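Local coordinates for protein succinate dehydrogenase subunit B (Mycolicibacterium smegmatis MC2 51, PDB 6LUM) that carries the iron-sulfur clusters of a succinate dehydrogenase complex and probably relays electrons through them from succinate oxidation towards quinone, at residues N90-L95 and C236-P241. Sequence-based numbering, arbitrary orientation.
Sequences NGVNRL and CTEACP. With F3S (Fe3-s4 cluster), chain B; SF4 (iron/sulfur cluster), chain C.
Leu95 and Pro241 form the closely packed end of this contact: the CD2 methyl of the leucine reaches the proline ring at CB, 3.7 Å away, and lies equally near CG, with the two side chains crossing at about a right angle. CD of Pro241, the next ring atom, lies 3.7 Å from the sulfide S4 of the iron-sulfur cluster SF4. Leu95 is buried, its side chain also touching Asp85, Cys177 and Cys179 and approaching to about 4 Å from the 2Fe-2S cluster, so this apolar pair sits between two redox centres.

The other end is looser and polar, and its two residues, Arg94 and Glu238, are partly exposed. Arg94 starts out pointing away from 236-241, and its chain bends at CD and NE (chi2 -65°, chi3 101°). Its NH2 comes back towards Glu238 and makes a long salt bridge, 3.7 Å from OE2. The two side chains cross at about a right angle, with guanidinium and carboxylate planes 27° apart; NH2 lies at the same 3.7 Å from the carbonyl O of Glu238. A weak, bent bond from NE links the guanidinium to the carbonyl O of the preceding residue, Asn93. Between the two ends, the CA atoms of Asn93 and Ala239, the nearest pair, are 6.1 Å apart, and ND2 of Asn93 bonds instead to the carbonyl O of Cys179.

Helix 235-239 delivers cysteines to two clusters: SG of Cys236 binds iron FE4 of the 3Fe-4S cluster, and just past the helix SG of Cys240 binds iron FE3 of SF4. The contact thus joins the 2Fe-2S cluster-binding domain and the 4Fe-4S dicluster domain, setting strand 92-93, outermost in this chain's mixed sheet and next to 88-89, against the end of helix 235-239, while Cys236 and Cys240 pack on Val246 of helix 246-258 and subunit C packs on Val92, Asn93 and Glu238.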
# COMPACT_ATOMS: atom_id res chain seq x y z
N ASN J 90 45.48 -5.80 7.70
CA ASN J 90 46.20 -4.98 8.68
C ASN J 90 45.25 -4.03 9.40
O ASN J 90 45.55 -2.85 9.59
CB ASN J 90 47.34 -4.21 8.02
CG ASN J 90 48.57 -5.06 7.82
OD1 ASN J 90 49.30 -4.87 6.86
ND2 ASN J 90 48.80 -5.98 8.72
N GLY J 91 44.12 -4.55 9.81
CA GLY J 91 43.12 -3.74 10.49
C GLY J 91 42.03 -3.13 9.66
O GLY J 91 40.85 -3.29 9.98
N VAL J 92 42.38 -2.45 8.59
CA VAL J 92 41.43 -1.69 7.77
C VAL J 92 40.88 -2.56 6.65
O VAL J 92 41.52 -3.49 6.19
CB VAL J 92 42.11 -0.44 7.20
CG1 VAL J 92 42.47 0.49 8.29
CG2 VAL J 92 43.36 -0.84 6.48
N ASN J 93 39.67 -2.21 6.19
CA ASN J 93 39.07 -2.82 5.02
C ASN J 93 39.73 -2.31 3.75
O ASN J 93 39.99 -1.11 3.63
CB ASN J 93 37.58 -2.50 4.98
CG ASN J 93 36.80 -3.25 5.99
OD1 ASN J 93 37.36 -3.87 6.87
ND2 ASN J 93 35.50 -3.20 5.88
N ARG J 94 40.00 -3.19 2.78
CA ARG J 94 40.84 -2.72 1.68
C ARG J 94 40.46 -3.06 0.25
O ARG J 94 40.90 -2.32 -0.63
CB ARG J 94 42.28 -3.16 1.89
CG ARG J 94 43.05 -2.45 2.97
CD ARG J 94 43.28 -0.97 2.70
NE ARG J 94 42.35 -0.13 3.45
CZ ARG J 94 42.29 1.19 3.36
NH1 ARG J 94 43.11 1.84 2.55
NH2 ARG J 94 41.42 1.86 4.09
N LEU J 95 39.70 -4.11 -0.07
CA LEU J 95 39.69 -4.58 -1.47
C LEU J 95 41.05 -5.07 -1.94
O LEU J 95 41.77 -4.35 -2.63
CB LEU J 95 39.19 -3.54 -2.47
CG LEU J 95 37.85 -3.69 -3.18
CD1 LEU J 95 36.71 -3.80 -2.26
CD2 LEU J 95 37.71 -2.47 -4.01
N CYS J 236 33.57 4.96 7.51
CA CYS J 236 33.04 4.65 6.19
C CYS J 236 33.74 5.46 5.11
O CYS J 236 34.15 4.91 4.08
CB CYS J 236 31.55 4.94 6.17
SG CYS J 236 31.13 6.54 6.79
N THR J 237 33.87 6.76 5.33
CA THR J 237 34.53 7.62 4.37
C THR J 237 35.97 7.19 4.18
O THR J 237 36.49 7.21 3.06
CB THR J 237 34.48 9.06 4.83
OG1 THR J 237 33.12 9.43 5.02
CG2 THR J 237 35.08 9.96 3.82
N GLU J 238 36.63 6.80 5.26
CA GLU J 238 38.02 6.40 5.14
C GLU J 238 38.17 5.08 4.42
O GLU J 238 39.20 4.84 3.78
CB GLU J 238 38.63 6.32 6.54
CG GLU J 238 40.12 6.25 6.57
CD GLU J 238 40.59 4.88 6.96
OE1 GLU J 238 39.80 4.14 7.58
OE2 GLU J 238 41.75 4.54 6.65
N ALA J 239 37.15 4.21 4.48
CA ALA J 239 37.26 2.88 3.91
C ALA J 239 36.79 2.77 2.47
O ALA J 239 37.22 1.86 1.77
CB ALA J 239 36.48 1.88 4.75
N CYS J 240 35.92 3.66 2.01
CA CYS J 240 35.38 3.51 0.66
C CYS J 240 36.48 3.49 -0.39
O CYS J 240 37.33 4.38 -0.41
CB CYS J 240 34.42 4.65 0.34
SG CYS J 240 33.95 4.71 -1.36
N PRO J 241 36.50 2.49 -1.29
CA PRO J 241 37.51 2.46 -2.34
C PRO J 241 37.22 3.33 -3.55
O PRO J 241 38.13 3.56 -4.35
CB PRO J 241 37.52 0.99 -2.73
CG PRO J 241 36.22 0.54 -2.43
CD PRO J 241 35.81 1.20 -1.20
FE1 F3S B . 29.51 4.45 10.97
FE3 F3S B . 28.53 7.32 10.93
FE4 F3S B . 30.48 6.35 8.83
S1 F3S B . 28.44 5.70 12.42
S2 F3S B . 31.27 4.48 9.66
S3 F3S B . 28.51 5.69 9.49
S4 F3S B . 29.90 8.35 9.54
FE1 SF4 C . 30.41 1.58 1.00
FE2 SF4 C . 31.96 0.09 -1.09
FE3 SF4 C . 32.03 3.11 -1.05
FE4 SF4 C . 29.54 1.64 -1.91
S1 SF4 C . 31.58 1.62 -2.52
S2 SF4 C . 30.00 3.12 -0.43
S3 SF4 C . 29.92 0.12 -0.47
S4 SF4 C . 32.44 1.56 0.37